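Local structure of putative solute-binding component of ABC transporter (Clostridium phytofermentans, 4YS6) at residues A[124-129]-A[320-325]; A[131-136]-A[327-332]; A[139-144]-A[180-185]; A[316-321]-A[331-336]. The protein probably binds a sugar outside the cell for uptake by an ABC transporter, and holds beta-D-glucose in the cleft between its two lobes. All coordinates share one frame; numbering follows the deposited sequence.

Contact 1: residues A[124-129]-A[320-325]. With BGC (beta-D-glucopyranose), chain D.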
# COMPACT_ATOMS: atom_id res chain seq x y z
N ASP A 124 2.93 7.28 -4.93
CA ASP A 124 2.58 5.92 -4.52
C ASP A 124 1.25 5.42 -5.05
O ASP A 124 1.20 4.29 -5.58
CB ASP A 124 2.59 5.76 -3.01
CG ASP A 124 2.57 4.30 -2.62
OD1 ASP A 124 3.66 3.67 -2.57
OD2 ASP A 124 1.46 3.76 -2.47
N ARG A 125 0.20 6.22 -4.90
CA ARG A 125 -1.13 5.93 -5.41
C ARG A 125 -1.41 6.73 -6.67
O ARG A 125 -1.10 7.91 -6.73
CB ARG A 125 -2.19 6.28 -4.37
CG ARG A 125 -2.00 5.50 -3.07
CD ARG A 125 -2.84 6.12 -1.98
NE ARG A 125 -2.83 5.28 -0.76
CZ ARG A 125 -3.51 5.57 0.35
NH1 ARG A 125 -4.23 6.67 0.43
NH2 ARG A 125 -3.48 4.74 1.38
N LEU A 126 -2.02 6.11 -7.66
CA LEU A 126 -2.27 6.81 -8.90
C LEU A 126 -3.52 7.72 -8.78
O LEU A 126 -4.55 7.33 -8.23
CB LEU A 126 -2.39 5.81 -10.04
CG LEU A 126 -2.50 6.38 -11.45
CD1 LEU A 126 -1.30 7.22 -11.82
CD2 LEU A 126 -2.74 5.26 -12.47
N ILE A 127 -3.40 8.93 -9.31
CA ILE A 127 -4.51 9.89 -9.38
C ILE A 127 -5.27 9.63 -10.67
O ILE A 127 -4.66 9.56 -11.73
CB ILE A 127 -3.99 11.33 -9.32
CG1 ILE A 127 -3.41 11.60 -7.92
CG2 ILE A 127 -5.08 12.34 -9.66
CD1 ILE A 127 -2.57 12.85 -7.83
N MSE A 128 -6.59 9.42 -10.55
CA MSE A 128 -7.42 8.86 -11.61
C MSE A 128 -8.29 9.91 -12.31
O MSE A 128 -8.70 10.91 -11.69
CB MSE A 128 -8.34 7.75 -11.05
CG MSE A 128 -7.70 6.70 -10.21
SE MSE A 128 -6.26 5.76 -11.14
CE MSE A 128 -7.38 4.71 -12.36
N ASN A 129 -8.63 9.66 -13.57
CA ASN A 129 -9.55 10.49 -14.33
C ASN A 129 -9.21 11.96 -14.31
O ASN A 129 -10.09 12.81 -14.16
CB ASN A 129 -10.97 10.33 -13.81
CG ASN A 129 -11.55 9.00 -14.15
OD1 ASN A 129 -11.09 8.33 -15.08
ND2 ASN A 129 -12.59 8.60 -13.42
N LYS A 320 3.57 1.85 -19.55
CA LYS A 320 2.71 0.83 -20.12
C LYS A 320 1.76 0.20 -19.09
O LYS A 320 0.72 -0.35 -19.46
CB LYS A 320 3.57 -0.27 -20.77
CG LYS A 320 4.59 -0.90 -19.83
CD LYS A 320 5.55 -1.83 -20.57
CE LYS A 320 6.73 -2.22 -19.68
NZ LYS A 320 7.67 -3.15 -20.37
N SER A 321 2.09 0.29 -17.80
CA SER A 321 1.33 -0.44 -16.79
C SER A 321 0.19 0.35 -16.18
O SER A 321 -0.81 -0.24 -15.74
CB SER A 321 2.24 -0.90 -15.64
OG SER A 321 3.18 -1.87 -16.09
N TYR A 322 0.34 1.67 -16.11
CA TYR A 322 -0.60 2.48 -15.34
C TYR A 322 -1.34 3.48 -16.22
O TYR A 322 -0.80 4.51 -16.62
CB TYR A 322 0.14 3.18 -14.21
CG TYR A 322 0.51 2.22 -13.11
CD1 TYR A 322 -0.45 1.77 -12.20
CD2 TYR A 322 1.79 1.70 -13.00
CE1 TYR A 322 -0.11 0.88 -11.20
CE2 TYR A 322 2.12 0.81 -11.99
CZ TYR A 322 1.17 0.39 -11.11
OH TYR A 322 1.52 -0.50 -10.12
N ASP A 323 -2.58 3.13 -16.52
CA ASP A 323 -3.51 4.01 -17.22
C ASP A 323 -4.41 4.61 -16.17
O ASP A 323 -5.06 3.87 -15.41
CB ASP A 323 -4.30 3.20 -18.25
CG ASP A 323 -5.22 4.06 -19.12
OD1 ASP A 323 -5.82 5.03 -18.62
OD2 ASP A 323 -5.33 3.74 -20.32
N ASN A 324 -4.45 5.92 -16.06
CA ASN A 324 -5.23 6.52 -14.97
C ASN A 324 -6.67 6.83 -15.37
O ASN A 324 -7.40 7.47 -14.62
CB ASN A 324 -4.54 7.78 -14.44
CG ASN A 324 -4.85 9.02 -15.25
OD1 ASN A 324 -5.08 8.98 -16.47
ND2 ASN A 324 -4.83 10.17 -14.56
N GLY A 325 -7.09 6.36 -16.53
CA GLY A 325 -8.43 6.64 -17.02
C GLY A 325 -8.43 7.70 -18.10
O GLY A 325 -9.26 7.68 -19.01
C2 BGC D . 0.17 1.69 -0.16
C3 BGC D . 0.46 0.67 0.90
C4 BGC D . -0.17 1.00 2.19
C5 BGC D . -1.64 1.27 2.06
C6 BGC D . -2.28 1.82 3.32
C1 BGC D . -1.36 1.80 -0.35
O1 BGC D . -1.69 2.68 -1.23
O2 BGC D . 0.76 1.30 -1.39
O3 BGC D . 1.93 0.62 1.03
O4 BGC D . -0.06 -0.11 3.12
O5 BGC D . -1.80 2.27 1.01
O6 BGC D . -1.51 2.86 3.90

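Contact 2: residues A[131-136]-A[327-332]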
# COMPACT_ATOMS: atom_id res chain seq x y z
N ASP A 131 -6.44 14.75 -16.44
CA ASP A 131 -5.37 15.00 -17.40
C ASP A 131 -4.26 15.90 -16.84
O ASP A 131 -3.40 16.37 -17.58
CB ASP A 131 -5.94 15.61 -18.68
CG ASP A 131 -6.67 16.93 -18.45
OD1 ASP A 131 -6.49 17.54 -17.38
OD2 ASP A 131 -7.42 17.36 -19.37
N ALA A 132 -4.27 16.12 -15.53
CA ALA A 132 -3.33 17.01 -14.88
C ALA A 132 -2.13 16.29 -14.26
O ALA A 132 -1.26 16.95 -13.68
CB ALA A 132 -4.04 17.82 -13.79
N VAL A 133 -2.09 14.96 -14.38
CA VAL A 133 -1.06 14.17 -13.71
C VAL A 133 0.14 14.02 -14.65
O VAL A 133 -0.00 13.52 -15.77
CB VAL A 133 -1.58 12.77 -13.31
CG1 VAL A 133 -0.49 11.98 -12.56
CG2 VAL A 133 -2.85 12.90 -12.43
N SER A 134 1.31 14.48 -14.20
CA SER A 134 2.51 14.52 -15.02
C SER A 134 3.26 13.19 -14.98
O SER A 134 3.65 12.62 -16.02
CB SER A 134 3.46 15.64 -14.54
OG SER A 134 2.78 16.90 -14.45
N TYR A 135 3.48 12.73 -13.75
CA TYR A 135 4.27 11.54 -13.45
C TYR A 135 3.71 10.79 -12.27
O TYR A 135 2.93 11.33 -11.48
CB TYR A 135 5.74 11.89 -13.15
CG TYR A 135 6.45 12.54 -14.32
CD1 TYR A 135 6.97 11.78 -15.36
CD2 TYR A 135 6.56 13.91 -14.39
CE1 TYR A 135 7.56 12.39 -16.45
CE2 TYR A 135 7.17 14.52 -15.46
CZ TYR A 135 7.65 13.76 -16.48
OH TYR A 135 8.25 14.39 -17.53
N TYR A 136 4.12 9.53 -12.17
CA TYR A 136 3.69 8.61 -11.10
C TYR A 136 4.94 7.91 -10.59
O TYR A 136 5.72 7.35 -11.37
CB TYR A 136 2.68 7.62 -11.65
CG TYR A 136 2.14 6.57 -10.70
CD1 TYR A 136 1.85 6.87 -9.39
CD2 TYR A 136 1.91 5.27 -11.15
CE1 TYR A 136 1.31 5.90 -8.54
CE2 TYR A 136 1.39 4.31 -10.33
CZ TYR A 136 1.09 4.61 -9.04
OH TYR A 136 0.56 3.60 -8.25
N GLY A 327 -5.29 8.26 -19.57
CA GLY A 327 -4.28 7.69 -20.44
C GLY A 327 -3.11 7.17 -19.64
O GLY A 327 -3.12 7.21 -18.42
N ILE A 328 -2.11 6.67 -20.34
CA ILE A 328 -0.92 6.16 -19.68
C ILE A 328 -0.16 7.27 -18.98
O ILE A 328 0.10 8.31 -19.56
CB ILE A 328 0.01 5.49 -20.69
CG1 ILE A 328 -0.61 4.21 -21.21
CG2 ILE A 328 1.40 5.23 -20.05
CD1 ILE A 328 -0.69 3.09 -20.19
N VAL A 329 0.22 7.04 -17.72
CA VAL A 329 1.00 8.03 -16.98
C VAL A 329 2.44 7.52 -16.90
O VAL A 329 2.67 6.38 -16.51
CB VAL A 329 0.42 8.27 -15.57
CG1 VAL A 329 1.28 9.25 -14.81
CG2 VAL A 329 -1.01 8.77 -15.68
N PRO A 330 3.41 8.34 -17.32
CA PRO A 330 4.80 7.86 -17.23
C PRO A 330 5.17 7.64 -15.79
O PRO A 330 4.93 8.52 -14.96
CB PRO A 330 5.62 8.99 -17.84
CG PRO A 330 4.65 9.83 -18.61
CD PRO A 330 3.31 9.65 -17.98
N SER A 331 5.70 6.45 -15.51
CA SER A 331 5.90 6.00 -14.13
C SER A 331 7.29 5.51 -13.83
O SER A 331 8.00 5.02 -14.71
CB SER A 331 4.92 4.89 -13.77
OG SER A 331 3.58 5.26 -14.05
N TYR A 332 7.67 5.62 -12.56
CA TYR A 332 8.86 4.94 -12.06
C TYR A 332 8.40 3.96 -11.01
O TYR A 332 7.79 4.37 -10.02
CB TYR A 332 9.89 5.89 -11.49
CG TYR A 332 11.20 5.19 -11.27
CD1 TYR A 332 11.41 4.41 -10.15
CD2 TYR A 332 12.19 5.24 -12.23
CE1 TYR A 332 12.61 3.72 -9.97
CE2 TYR A 332 13.39 4.56 -12.06
CZ TYR A 332 13.58 3.80 -10.92
OH TYR A 332 14.76 3.13 -10.75

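Contact 3: residues A[139-144]-A[180-185]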
# COMPACT_ATOMS: atom_id res chain seq x y z
N PHE A 139 5.93 1.75 -6.00
CA PHE A 139 6.55 0.43 -6.07
C PHE A 139 5.77 -0.39 -7.08
O PHE A 139 4.69 -0.01 -7.52
CB PHE A 139 6.60 -0.23 -4.67
CG PHE A 139 7.56 0.46 -3.76
CD1 PHE A 139 7.17 1.60 -3.08
CD2 PHE A 139 8.84 -0.01 -3.60
CE1 PHE A 139 8.07 2.28 -2.27
CE2 PHE A 139 9.73 0.68 -2.77
CZ PHE A 139 9.34 1.82 -2.13
N ASP A 140 6.34 -1.50 -7.51
CA ASP A 140 5.65 -2.35 -8.48
C ASP A 140 4.52 -3.09 -7.78
O ASP A 140 4.72 -4.17 -7.18
CB ASP A 140 6.65 -3.31 -9.10
CG ASP A 140 6.07 -4.12 -10.24
OD1 ASP A 140 4.83 -4.24 -10.35
OD2 ASP A 140 6.87 -4.61 -11.04
N ASN A 141 3.34 -2.48 -7.80
CA ASN A 141 2.24 -2.95 -6.99
C ASN A 141 1.68 -4.30 -7.44
O ASN A 141 1.31 -5.12 -6.60
CB ASN A 141 1.13 -1.90 -6.98
CG ASN A 141 1.62 -0.59 -6.45
OD1 ASN A 141 2.05 -0.52 -5.31
ND2 ASN A 141 1.65 0.43 -7.29
N TYR A 142 1.68 -4.56 -8.74
CA TYR A 142 1.26 -5.87 -9.22
C TYR A 142 2.20 -6.95 -8.67
O TYR A 142 1.76 -8.01 -8.23
CB TYR A 142 1.21 -5.89 -10.74
CG TYR A 142 0.75 -7.20 -11.29
CD1 TYR A 142 -0.60 -7.49 -11.39
CD2 TYR A 142 1.66 -8.16 -11.69
CE1 TYR A 142 -1.03 -8.71 -11.89
CE2 TYR A 142 1.24 -9.37 -12.19
CZ TYR A 142 -0.10 -9.63 -12.28
OH TYR A 142 -0.48 -10.85 -12.78
N MSE A 143 3.49 -6.67 -8.66
CA MSE A 143 4.48 -7.64 -8.18
C MSE A 143 4.31 -7.89 -6.68
O MSE A 143 4.51 -9.02 -6.19
CB MSE A 143 5.92 -7.18 -8.50
CG MSE A 143 6.93 -8.08 -7.94
SE MSE A 143 8.72 -7.34 -8.35
CE MSE A 143 8.57 -7.35 -10.31
N VAL A 144 3.94 -6.85 -5.92
CA VAL A 144 3.65 -7.03 -4.51
C VAL A 144 2.57 -8.10 -4.36
O VAL A 144 2.69 -9.02 -3.56
CB VAL A 144 3.17 -5.72 -3.82
CG1 VAL A 144 2.61 -6.00 -2.42
CG2 VAL A 144 4.28 -4.67 -3.75
N ARG A 180 -6.41 -2.43 -6.18
CA ARG A 180 -6.77 -3.22 -7.36
C ARG A 180 -5.60 -4.04 -7.85
O ARG A 180 -5.74 -5.18 -8.24
CB ARG A 180 -7.26 -2.33 -8.51
CG ARG A 180 -8.54 -1.59 -8.26
CD ARG A 180 -9.14 -1.10 -9.58
NE ARG A 180 -8.22 -0.29 -10.40
CZ ARG A 180 -7.74 -0.63 -11.60
NH1 ARG A 180 -8.07 -1.77 -12.18
NH2 ARG A 180 -6.92 0.20 -12.25
N PHE A 181 -4.44 -3.41 -7.83
CA PHE A 181 -3.21 -4.08 -8.24
C PHE A 181 -2.72 -5.13 -7.25
O PHE A 181 -2.25 -6.20 -7.67
CB PHE A 181 -2.13 -3.04 -8.50
CG PHE A 181 -2.27 -2.39 -9.84
CD1 PHE A 181 -3.29 -1.49 -10.08
CD2 PHE A 181 -1.39 -2.71 -10.86
CE1 PHE A 181 -3.44 -0.93 -11.32
CE2 PHE A 181 -1.52 -2.14 -12.10
CZ PHE A 181 -2.54 -1.26 -12.34
N PHE A 182 -2.78 -4.84 -5.95
CA PHE A 182 -2.37 -5.85 -4.97
C PHE A 182 -3.30 -7.08 -5.08
O PHE A 182 -2.86 -8.22 -5.06
CB PHE A 182 -2.42 -5.30 -3.54
CG PHE A 182 -1.58 -4.08 -3.29
CD1 PHE A 182 -0.32 -3.93 -3.87
CD2 PHE A 182 -2.05 -3.07 -2.47
CE1 PHE A 182 0.42 -2.81 -3.62
CE2 PHE A 182 -1.31 -1.94 -2.23
CZ PHE A 182 -0.06 -1.82 -2.79
N TYR A 183 -4.60 -6.82 -5.19
CA TYR A 183 -5.60 -7.89 -5.31
C TYR A 183 -5.40 -8.65 -6.62
O TYR A 183 -5.38 -9.88 -6.63
CB TYR A 183 -7.01 -7.29 -5.22
CG TYR A 183 -8.15 -8.24 -5.48
CD1 TYR A 183 -8.74 -8.95 -4.45
CD2 TYR A 183 -8.65 -8.40 -6.75
CE1 TYR A 183 -9.78 -9.83 -4.69
CE2 TYR A 183 -9.69 -9.26 -7.00
CZ TYR A 183 -10.25 -9.97 -5.97
OH TYR A 183 -11.30 -10.84 -6.25
N GLY A 184 -5.21 -7.92 -7.71
CA GLY A 184 -5.08 -8.53 -9.01
C GLY A 184 -3.85 -9.41 -9.09
O GLY A 184 -3.92 -10.52 -9.65
N GLY A 185 -2.73 -8.94 -8.56
CA GLY A 185 -1.51 -9.73 -8.57
C GLY A 185 -1.65 -11.02 -7.78
O GLY A 185 -1.26 -12.09 -8.26

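Contact 4: residues A[316-321]-A[331-336]. With NA (sodium ion), chain H.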
# COMPACT_ATOMS: atom_id res chain seq x y z
N VAL A 316 11.86 7.62 -15.47
CA VAL A 316 10.73 6.72 -15.59
C VAL A 316 11.24 5.37 -16.10
O VAL A 316 12.26 5.30 -16.83
CB VAL A 316 9.63 7.29 -16.52
CG1 VAL A 316 9.19 8.65 -16.04
CG2 VAL A 316 10.08 7.38 -17.92
N ASN A 317 10.56 4.31 -15.70
CA ASN A 317 10.92 2.99 -16.19
C ASN A 317 9.71 2.17 -16.62
O ASN A 317 9.83 1.00 -16.95
CB ASN A 317 11.76 2.23 -15.16
CG ASN A 317 11.02 1.92 -13.88
OD1 ASN A 317 9.81 2.15 -13.75
ND2 ASN A 317 11.76 1.40 -12.90
N ASP A 318 8.55 2.82 -16.73
CA ASP A 318 7.33 2.12 -17.12
C ASP A 318 6.34 3.14 -17.64
O ASP A 318 5.91 4.02 -16.90
CB ASP A 318 6.72 1.35 -15.95
CG ASP A 318 5.52 0.53 -16.37
OD1 ASP A 318 4.54 1.12 -16.89
OD2 ASP A 318 5.55 -0.70 -16.21
N THR A 319 6.03 3.06 -18.93
CA THR A 319 4.94 3.84 -19.51
C THR A 319 4.03 2.89 -20.25
O THR A 319 3.74 3.08 -21.42
CB THR A 319 5.46 4.91 -20.44
OG1 THR A 319 6.01 4.28 -21.59
CG2 THR A 319 6.53 5.73 -19.75
N LYS A 320 3.57 1.85 -19.55
CA LYS A 320 2.71 0.83 -20.12
C LYS A 320 1.76 0.20 -19.09
O LYS A 320 0.72 -0.35 -19.46
CB LYS A 320 3.57 -0.27 -20.77
CG LYS A 320 4.59 -0.90 -19.83
CD LYS A 320 5.55 -1.83 -20.57
CE LYS A 320 6.73 -2.22 -19.68
NZ LYS A 320 7.67 -3.15 -20.37
N SER A 321 2.09 0.29 -17.80
CA SER A 321 1.33 -0.44 -16.79
C SER A 321 0.19 0.35 -16.18
O SER A 321 -0.81 -0.24 -15.74
CB SER A 321 2.24 -0.90 -15.64
OG SER A 321 3.18 -1.87 -16.09
N SER A 331 5.70 6.45 -15.51
CA SER A 331 5.90 6.00 -14.13
C SER A 331 7.29 5.51 -13.83
O SER A 331 8.00 5.02 -14.71
CB SER A 331 4.92 4.89 -13.77
OG SER A 331 3.58 5.26 -14.05
N TYR A 332 7.67 5.62 -12.56
CA TYR A 332 8.86 4.94 -12.06
C TYR A 332 8.40 3.96 -11.01
O TYR A 332 7.79 4.37 -10.02
CB TYR A 332 9.89 5.89 -11.49
CG TYR A 332 11.20 5.19 -11.27
CD1 TYR A 332 11.41 4.41 -10.15
CD2 TYR A 332 12.19 5.24 -12.23
CE1 TYR A 332 12.61 3.72 -9.97
CE2 TYR A 332 13.39 4.56 -12.06
CZ TYR A 332 13.58 3.80 -10.92
OH TYR A 332 14.76 3.13 -10.75
N LEU A 333 8.70 2.69 -11.25
CA LEU A 333 8.34 1.61 -10.33
C LEU A 333 9.59 1.11 -9.60
O LEU A 333 10.51 0.57 -10.24
CB LEU A 333 7.71 0.45 -11.10
CG LEU A 333 6.22 0.50 -11.45
CD1 LEU A 333 5.79 1.83 -12.00
CD2 LEU A 333 5.86 -0.63 -12.42
N CYS A 334 9.62 1.33 -8.29
CA CYS A 334 10.69 0.78 -7.45
C CYS A 334 10.40 -0.68 -7.10
O CYS A 334 9.25 -1.14 -7.12
CB CYS A 334 10.85 1.59 -6.17
SG CYS A 334 11.13 3.41 -6.35
N GLU A 335 11.44 -1.41 -6.72
CA GLU A 335 11.31 -2.84 -6.45
C GLU A 335 10.94 -3.15 -4.99
O GLU A 335 11.61 -2.67 -4.06
CB GLU A 335 12.62 -3.56 -6.81
CG GLU A 335 12.48 -5.07 -6.86
CD GLU A 335 13.76 -5.76 -7.30
OE1 GLU A 335 14.82 -5.51 -6.68
OE2 GLU A 335 13.72 -6.55 -8.27
N PRO A 336 9.85 -3.89 -4.77
CA PRO A 336 9.48 -4.31 -3.41
C PRO A 336 10.27 -5.55 -3.05
O PRO A 336 10.67 -6.30 -3.95
CB PRO A 336 7.98 -4.57 -3.52
CG PRO A 336 7.81 -5.06 -4.92
CD PRO A 336 8.85 -4.34 -5.75
NA NA H . 14.33 5.94 -17.75
O HOH W 1 13.87 8.16 -17.75
O HOH W 2 15.12 3.38 -17.18
O HOH W 3 15.39 6.02 -15.72

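Contact 1: residues A[124-129]-A[320-325]
Two loops beside the glucose site clasp each other around N324, whose side chain and backbone both grip the segment 127-129. Its CG lies between the backbone N and the carbonyl carbon (chi1 84°), which sends the amide across to I127. There ND2 donates to I127 O at 2.9 Å, with the acceptor close to the amide plane, and the same nitrogen also reaches S130 O. OD1 is used as well, by N326 N and G327 N, so the amide is held at both ends and its rotation is fixed. From the backbone of the same residue, N324 O accepts N129 N at 2.7 Å in an almost straight bond (173°).

Side-chain packing flanks these bonds. L126 CD2 rests on N324 CB at 3.7 Å, its side chain crossing that of N324 at about a right angle and its tip also reaching Y322 CB. The selenomethionine M128 bends at chi2 and chi3, bringing CE to 3.6 Å from N324 O. D323 OD1 takes G325 N in an Asx turn.

Upstream, the same loop meets the sugar. D124 OD2 accepts from O2 of the glucose at 2.8 Å, R125 NE donates to O1 at 2.9 Å, and R125 NH2 to O5 at 3.0 Å. R50 pairs with D124 OD1, and S100 O takes R125 NH1, so both pocket side chains have a second hold.

The loop 124-129 links strands 119-123 and 135-139. Y136 of the latter lies against L126, while N177, at the start of helix 177-195, meets L126 and M128.

Contact 2: residues A[131-136]-A[327-332]
This is parallel strand pairing between neighbours in the mixed sheet: Y136 of strand 135-139 bridges S331 of strand 331-339. Two backbone bonds bracket S331: Y136 N donates to P330 O at 3.1 Å, and Y332 N returns to Y136 O at 2.9 Å. P330 contributes its carbonyl to the ladder but, being a proline, has no N-H to give; its CD instead sits 3.6 Å from S134 O.

Y136 and S331 put their side chains on the same face of the sheet. S331 OG approaches the Y136 ring at its edge, 3.3 Å from CD2, while the hydroxyl itself donates to V329 O at 2.9 Å from well above that carbonyl's plane. With CG anti to the backbone N (chi1 179°), the far end of the Y136 ring leads away from the segment 327-332, and its OH is hydrogen-bonded to D124 O beside the glucose pocket. Y322 meets this ring edge to face.

Before the bridge the contact is apolar. V329 turns toward the segment 131-136, its CG1 touching Y136 CB at 3.8 Å and V133 CG1 at 4.0 Å; the two valines cross at about a right angle. The Y135 ring goes the other way from Y136 and meets P330 obliquely, CD1 lying 4.0 Å from P330 CB, with M304 and I308 of helix 294-309 also against it.

The contact thus passes from valine and proline packing in the loops to backbone pairing at Y136 and S331, and the Y136 hydroxyl ties this end of the sheet to the carbonyl of a sugar-binding residue.

Contact 3: residues A[139-144]-A[180-185]
Y142 of helix 141-155 lies over G185 of helix 177-195, and its side chain can be followed atom by atom. CB sits at the edge of the F181 ring, 4.1 Å from CD2. With CG anti to the backbone N (chi1 -179°), the ring reaches over to G185, and CE1 comes within 3.5 Å of G185 CA. That CA stands 3.9 Å from the ring centroid, 28° off the normal, a CH-pi contact over one face. At the tip, OH is hydrogen-bonded to D188 OD2, about one turn past G185 in the same helix. Because G185 has no side chain, the backbones close to 4.8 Å between Y142 CA and G185 CA.

The other side of the interface concerns the pocket. N141 OD1 approaches F182 CE1 at 3.3 Å, its amide plane turned 75° from the ring, while ND2 is taken up by Y322 OH and T138 OG1. V144 runs beside F182, CG1 reaching CD1 at 3.9 Å. Both residues thus press on the F182 ring, which touches the bound glucose, so helix 141-155 supplies a second shell behind a sugar-contacting residue. D140 is the N-cap of that helix; its OD1 accepts M143 N at 3.2 Å, from above the carboxylate plane.

Strand 135-139 leads from the larger sheet straight into this helix, after which the chain enters strand 165-170 of the four-stranded sheet, so the chain passes between the lobes here. F181 stacks on Y322 of the loop before strand 331-339, and P336, just past C334, packs on M143 and V144.

Contact 4: residues A[316-321]-A[331-336]
N317 spreads its amide over the Y332 ring, ND2 lying 3.5 Å above the plane over its centre with the two planes 15° apart. Both ends of that amide are satisfied by one residue: OD1 accepts L333 N at 2.8 Å in a nearly straight bond (170°), and ND2 donates to L333 O at 3.1 Å. The side chain therefore mimics a strand's backbone, which its chi1 of 65° makes possible.

Along the main chain, S331 O accepts N317 N at 2.8 Å and, weakly, D318 N, while S331 N donates to D318 O at 2.8 Å. N317 and D318 both face S331, a classic beta bulge. The D318 carboxylate turns back on its own loop: OD1 takes K320 N from above its plane and S321 N on its syn lone pair, and OD2 accepts S321 OG at 2.6 Å. L333 CD2 packs against OD2.

A sodium ion is coordinated by V316 O at 2.4 Å and by three waters. One of these waters also accepts a hydrogen bond from V316 N.

On its other edge strand 331-339 continues its pairing with strand 135-139, Y332 and C334 both bonding to T138, and the Y332 ring packs on Q300 and M304 of helix 294-309.

How the contacts relate
Contacts 1, 2 and 4 gather around the end of the larger sheet, while contact 3 lies nearest the chain's centre, where the lobes meet. Each is only partly buried. Contacts 2 and 4 share S331 and Y332: one neighbour is a regular parallel strand, the other a bulged loop whose asparagine amide stands in for backbone. Contact 1 joins loops through a clasping amide, whereas contact 3 joins helices by ring and methyl packing without hydrogen bonds between its two segments. Y322 connects them: its O bonds to V329 N, its OH to N141 ND2, and its ring meets F181 and L333. Glucose touches contacts 1 and 3; contact 4 instead carries a sodium ion on V316 O, completed by water.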